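Local coordinates for complement component 1, q subcomponent, A chain (Danio rerio, PDB 5HBA), which forms the globular head of a complement C1q chain and probably helps recognise the targets that trigger the classical complement pathway in innate immunity, at the interface of chains A and B. Residues are numbered along the deposited sequence; one frame, centred on the assembly and turned at random. Chains: chain A/B, Uncharacterized protein.

Three neighbouring patches along one interface illustrate how one C1q head meets the next. The C-alpha centres of contacts 1 and 2 lie about 14 Å apart, and contact 3 sits about 9 Å from each. Contacts 2 and 3 share A:Gly93, B:His55 and B:Asn127, so the asparagine-glycine bond joins them. Strand 87-98 of chain A runs through all three contacts, and strand 123-130 of chain B serves contacts 2 and 3. Because the interface is not an exact two-fold, each subunit probably presents different surfaces to its two neighbours, as in C1q-family trimers, though here all three copies are A chains.

Contact 1: the interface of chains A and B. Residues chain A 49, 95-97; chain B 5, 7, 29.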
# COMPACT_ATOMS: atom_id res chain seq x y z
N VAL A 49 2.70 -17.61 -4.49
CA VAL A 49 2.35 -16.63 -3.49
C VAL A 49 2.46 -15.24 -4.13
O VAL A 49 3.47 -14.92 -4.77
CB VAL A 49 3.25 -16.76 -2.26
CG1 VAL A 49 2.98 -15.65 -1.26
CG2 VAL A 49 3.03 -18.12 -1.60
N VAL A 95 -0.99 -10.47 1.01
CA VAL A 95 -0.19 -11.54 0.41
C VAL A 95 -1.04 -12.82 0.38
O VAL A 95 -1.48 -13.32 1.42
CB VAL A 95 1.12 -11.79 1.18
CG1 VAL A 95 1.74 -13.11 0.77
CG2 VAL A 95 2.10 -10.66 0.91
N LEU A 96 -1.28 -13.33 -0.83
CA LEU A 96 -2.18 -14.47 -1.01
C LEU A 96 -1.50 -15.64 -1.72
O LEU A 96 -0.68 -15.44 -2.62
CB LEU A 96 -3.40 -14.04 -1.83
CG LEU A 96 -4.24 -12.87 -1.32
CD1 LEU A 96 -5.37 -12.56 -2.31
CD2 LEU A 96 -4.80 -13.18 0.05
N THR A 97 -1.86 -16.86 -1.32
CA THR A 97 -1.43 -18.07 -2.01
C THR A 97 -2.50 -18.46 -3.00
O THR A 97 -3.66 -18.64 -2.61
CB THR A 97 -1.26 -19.24 -1.01
OG1 THR A 97 -0.42 -18.83 0.07
CG2 THR A 97 -0.64 -20.45 -1.69
N ALA B 5 7.23 -14.81 3.36
CA ALA B 5 6.13 -14.02 2.83
C ALA B 5 4.93 -14.26 3.73
O ALA B 5 4.54 -15.41 3.95
CB ALA B 5 5.81 -14.44 1.41
N SER B 7 0.96 -12.73 5.51
CA SER B 7 -0.18 -11.84 5.57
C SER B 7 -0.97 -12.29 6.79
O SER B 7 -1.40 -13.45 6.86
CB SER B 7 -1.01 -11.98 4.29
OG SER B 7 -2.15 -11.13 4.33
N SER B 29 -1.36 -16.04 5.22
CA SER B 29 -0.17 -16.61 4.58
C SER B 29 1.04 -16.46 5.51
O SER B 29 1.16 -15.45 6.21
CB SER B 29 0.11 -15.90 3.26
OG SER B 29 -0.92 -16.13 2.31
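B:Ser29 reaches across to the backbone of A:Val95 and hides 50 Å² of its surface against chain A. Its hydroxyl OG gives a hydrogen bond of 3.0 Å to the carbonyl O of A:Val95. The donor stands above the carbonyl plane, 44° out of it, and so approaches over the peptide instead of following a lone pair. With OG anti to its own carbonyl carbon (chi1 -65°), the serine keeps the hydroxyl on this peptide oxygen, while A:Thr97 OG1 lies 3.5 Å from the same B:Ser29 OG, a polar neighbour without a clear bond.

A:Val95 also supplies the apolar side of the meeting. Its CB faces the CB of B:Ser7 at 3.8 Å, and its CG1 methyl lies alongside the CB of B:Ser29 at 4.1 Å. A:Thr97, with 10 Å² buried, flanks the hydroxyl from two residues further along the same strand. Another methyl pair, A:Val49 CG1 to B:Ala5 CB at 4.1 Å, extends the patch.

In the C1q fold, a jelly-roll beta-sandwich, strands 48-59 and 87-98 of chain A provide one side of this patch; strand 5-10 and the short strand 29-30 of chain B provide the other.

Contact 2: the interface of chains A and B. Residues chain A 76-78, 91-93; chain B 55, 89, 91, 123, 125, 127.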
# COMPACT_ATOMS: atom_id res chain seq x y z
N LEU A 76 -11.52 -9.48 2.22
CA LEU A 76 -11.00 -8.46 3.14
C LEU A 76 -11.62 -7.10 2.81
O LEU A 76 -11.62 -6.69 1.65
CB LEU A 76 -9.47 -8.36 3.04
CG LEU A 76 -8.67 -9.61 3.37
CD1 LEU A 76 -7.23 -9.38 2.97
CD2 LEU A 76 -8.77 -9.94 4.87
N SER A 77 -12.11 -6.41 3.83
CA SER A 77 -12.79 -5.12 3.64
C SER A 77 -11.93 -3.94 4.07
O SER A 77 -11.23 -3.98 5.09
CB SER A 77 -14.11 -5.09 4.44
OG SER A 77 -15.01 -6.09 3.98
N PHE A 78 -12.01 -2.86 3.30
CA PHE A 78 -11.28 -1.64 3.61
C PHE A 78 -12.24 -0.49 3.37
O PHE A 78 -12.68 -0.29 2.24
CB PHE A 78 -10.05 -1.51 2.70
CG PHE A 78 -9.10 -2.68 2.82
CD1 PHE A 78 -8.13 -2.70 3.82
CD2 PHE A 78 -9.20 -3.76 1.96
CE1 PHE A 78 -7.26 -3.80 3.95
CE2 PHE A 78 -8.34 -4.85 2.08
CZ PHE A 78 -7.37 -4.87 3.07
N SER A 91 -6.70 2.49 0.66
CA SER A 91 -5.77 1.49 0.17
C SER A 91 -5.91 0.21 0.98
O SER A 91 -6.23 0.24 2.18
CB SER A 91 -4.34 2.00 0.26
OG SER A 91 -4.19 3.17 -0.51
N GLY A 92 -5.67 -0.92 0.32
CA GLY A 92 -5.77 -2.22 0.98
C GLY A 92 -5.04 -3.23 0.13
O GLY A 92 -4.66 -2.93 -1.02
N GLY A 93 -4.84 -4.42 0.66
CA GLY A 93 -4.14 -5.45 -0.07
C GLY A 93 -3.67 -6.55 0.83
O GLY A 93 -3.84 -6.48 2.06
N HIS B 55 -2.39 -2.21 6.47
CA HIS B 55 -3.57 -1.40 6.24
C HIS B 55 -4.48 -1.61 7.43
O HIS B 55 -4.79 -2.75 7.77
CB HIS B 55 -4.28 -1.86 4.96
CG HIS B 55 -3.35 -2.05 3.79
ND1 HIS B 55 -2.96 -1.02 2.97
CD2 HIS B 55 -2.76 -3.17 3.30
CE1 HIS B 55 -2.16 -1.48 2.03
NE2 HIS B 55 -2.03 -2.79 2.20
N VAL B 89 -9.12 4.02 6.77
CA VAL B 89 -8.01 3.07 6.64
C VAL B 89 -6.68 3.80 6.53
O VAL B 89 -6.45 4.53 5.56
CB VAL B 89 -8.18 2.17 5.39
CG1 VAL B 89 -6.99 1.21 5.26
CG2 VAL B 89 -9.51 1.40 5.43
N SER B 91 -2.59 3.41 6.01
CA SER B 91 -1.64 2.46 5.46
C SER B 91 -0.23 2.97 5.65
O SER B 91 -0.01 4.19 5.72
CB SER B 91 -1.92 2.22 3.97
OG SER B 91 -3.21 1.64 3.78
N TYR B 123 -9.00 -3.14 13.22
CA TYR B 123 -9.00 -4.08 12.10
C TYR B 123 -7.67 -3.84 11.40
O TYR B 123 -7.34 -2.70 11.07
CB TYR B 123 -10.17 -3.77 11.16
CG TYR B 123 -10.29 -4.66 9.94
CD1 TYR B 123 -11.00 -5.86 9.98
CD2 TYR B 123 -9.74 -4.27 8.72
CE1 TYR B 123 -11.13 -6.66 8.85
CE2 TYR B 123 -9.86 -5.07 7.58
CZ TYR B 123 -10.56 -6.26 7.66
OH TYR B 123 -10.69 -7.06 6.54
N VAL B 125 -4.52 -5.58 8.60
CA VAL B 125 -3.87 -6.58 7.77
C VAL B 125 -2.41 -6.18 7.68
O VAL B 125 -2.09 -5.05 7.31
CB VAL B 125 -4.46 -6.63 6.35
CG1 VAL B 125 -3.72 -7.67 5.50
CG2 VAL B 125 -5.96 -6.96 6.40
N ASN B 127 1.33 -7.26 6.15
CA ASN B 127 1.95 -8.05 5.08
C ASN B 127 3.45 -7.82 5.03
O ASN B 127 3.93 -6.72 5.32
CB ASN B 127 1.39 -7.62 3.72
CG ASN B 127 -0.13 -7.71 3.64
OD1 ASN B 127 -0.74 -8.71 4.05
ND2 ASN B 127 -0.76 -6.66 3.10
O HOH W 1 -5.35 3.61 3.29
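A:Phe78 and B:His55 meet at the apolar centre, where the phenylalanine CE1 touches the histidine CB at 3.7 Å. A:Gly92 packs against both: its CA lies over the centre of one face of the phenylalanine ring, and likewise over the histidine ring, 3.6 Å from that ring's centroid. The lack of a side chain on A:Gly92 probably lets its CA come so near both rings. B:Val89 CG2 lies 4.0 Å from A:Phe78 CA, extending the apolar patch.

Around this core come the polar groups. B:Ser91 OG sits in plane at the imidazole edge and bonds B:His55 ND1 at 2.8 Å, which should hold the ring's rotation. That hydroxyl also contacts a water that bridges A:Ser91 N and B:Val89 O. B:Tyr123, whose CG is anti to its backbone N (chi1 179°), extends its phenol to chain A and accepts a hydrogen bond at OH from A:Ser77 N, 3.1 Å long. At another margin B:Asn127 ND2 donates to A:Gly93 O at 3.3 Å; the acceptor lies near the amide plane, but the donor stands 58° out of the carbonyl plane.

The patch joins two heads through an aromatic-glycine core ringed by direct and water-mediated bonds, probably helping to fix their register in this trimeric assembly.

Contact 3: the interface of chains A and B. Residues chain A 51, 53, 93-94; chain B 51, 53, 55, 127, 129.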
# COMPACT_ATOMS: atom_id res chain seq x y z
N TYR A 51 1.54 -10.79 -4.16
CA TYR A 51 1.14 -9.58 -3.45
C TYR A 51 0.13 -8.79 -4.29
O TYR A 51 0.33 -8.59 -5.49
CB TYR A 51 2.36 -8.70 -3.11
CG TYR A 51 1.99 -7.42 -2.41
CD1 TYR A 51 1.44 -7.44 -1.14
CD2 TYR A 51 2.16 -6.19 -3.03
CE1 TYR A 51 1.08 -6.28 -0.49
CE2 TYR A 51 1.82 -5.01 -2.39
CZ TYR A 51 1.28 -5.07 -1.12
OH TYR A 51 0.93 -3.91 -0.49
N VAL A 53 -2.38 -5.11 -4.14
CA VAL A 53 -2.65 -3.85 -3.45
C VAL A 53 -3.48 -2.95 -4.36
O VAL A 53 -3.29 -2.96 -5.59
CB VAL A 53 -1.34 -3.15 -2.99
CG1 VAL A 53 -0.56 -2.60 -4.18
CG2 VAL A 53 -1.63 -2.02 -1.99
N GLY A 93 -4.84 -4.42 0.66
CA GLY A 93 -4.14 -5.45 -0.07
C GLY A 93 -3.67 -6.55 0.83
O GLY A 93 -3.84 -6.48 2.06
N ALA A 94 -3.09 -7.59 0.24
CA ALA A 94 -2.71 -8.78 1.00
C ALA A 94 -1.70 -9.63 0.26
O ALA A 94 -1.55 -9.51 -0.96
CB ALA A 94 -3.95 -9.61 1.33
N TYR B 51 10.16 -6.18 2.32
CA TYR B 51 9.14 -5.15 2.21
C TYR B 51 8.04 -5.44 3.22
O TYR B 51 7.59 -6.59 3.36
CB TYR B 51 8.54 -5.14 0.80
CG TYR B 51 7.41 -4.15 0.67
CD1 TYR B 51 7.63 -2.79 0.83
CD2 TYR B 51 6.11 -4.58 0.39
CE1 TYR B 51 6.60 -1.88 0.72
CE2 TYR B 51 5.08 -3.68 0.27
CZ TYR B 51 5.33 -2.34 0.44
OH TYR B 51 4.30 -1.44 0.34
N VAL B 53 4.18 -3.89 4.84
CA VAL B 53 3.09 -2.93 4.62
C VAL B 53 1.86 -3.31 5.44
O VAL B 53 1.54 -4.49 5.57
CB VAL B 53 2.74 -2.77 3.10
CG1 VAL B 53 2.19 -4.08 2.52
CG2 VAL B 53 1.72 -1.65 2.90
N HIS B 55 -2.39 -2.21 6.47
CA HIS B 55 -3.57 -1.40 6.24
C HIS B 55 -4.48 -1.61 7.43
O HIS B 55 -4.79 -2.75 7.77
CB HIS B 55 -4.28 -1.86 4.96
CG HIS B 55 -3.35 -2.05 3.79
ND1 HIS B 55 -2.96 -1.02 2.97
CD2 HIS B 55 -2.76 -3.17 3.30
CE1 HIS B 55 -2.16 -1.48 2.03
NE2 HIS B 55 -2.03 -2.79 2.20
N ASN B 127 1.33 -7.26 6.15
CA ASN B 127 1.95 -8.05 5.08
C ASN B 127 3.45 -7.82 5.03
O ASN B 127 3.93 -6.72 5.32
CB ASN B 127 1.39 -7.62 3.72
CG ASN B 127 -0.13 -7.71 3.64
OD1 ASN B 127 -0.74 -8.71 4.05
ND2 ASN B 127 -0.76 -6.66 3.10
N PHE B 129 7.32 -9.52 2.91
CA PHE B 129 8.00 -10.57 2.15
C PHE B 129 9.45 -10.22 1.86
O PHE B 129 9.83 -9.05 1.80
CB PHE B 129 7.25 -10.93 0.86
CG PHE B 129 6.92 -9.74 -0.00
CD1 PHE B 129 7.83 -9.26 -0.93
CD2 PHE B 129 5.68 -9.12 0.11
CE1 PHE B 129 7.52 -8.17 -1.73
CE2 PHE B 129 5.37 -8.02 -0.70
CZ PHE B 129 6.29 -7.55 -1.61
O HOH W 2 2.08 -1.67 -0.88
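A:Tyr51 crosses the interface to B:Phe129 and B:Val53, burying 57 Å² against chain B. Followed outward, its CB lies 3.9 Å from B:Phe129 CE2, and its CG meets that same rim carbon at 3.8 Å. The two side chains cross at about a right angle, with CD1 still beside CE2. Further along, CE1 and CZ pass the CG1 methyl of B:Val53, CZ at 3.9 Å. At the tip, the phenol OH lies 3.3 Å from B:Val53 CG1 and meets a water at 2.5 Å. The same water touches the phenol OH of B:Tyr51 at 2.5 Å, linking the equivalent tyrosines of the two subunits. Placing CG anti to the backbone N (chi1 179°) directs the A:Tyr51 ring across to chain B.

B:Asn127 crosses the tyrosine at about a right angle, its ND2 beside CE1 close to the ring plane and its amide plane turned 72° from the ring. Beyond its bond to A:Gly93, the amide rests against A:Ala94, with CG of B:Asn127 3.8 Å from the alanine CA. An alanine at B:Asn127 would probably leave the carbonyl of A:Gly93 without this amide donor and open a gap beside A:Ala94 and the tyrosine ring. A:Val53 CG2 touches B:His55 CE1 at 4.1 Å and closes the patch.

The site lays one face of a tyrosine against B:Phe129 and B:Val53 of the neighbouring head, and its water bridge probably helps hold this trimeric assembly together.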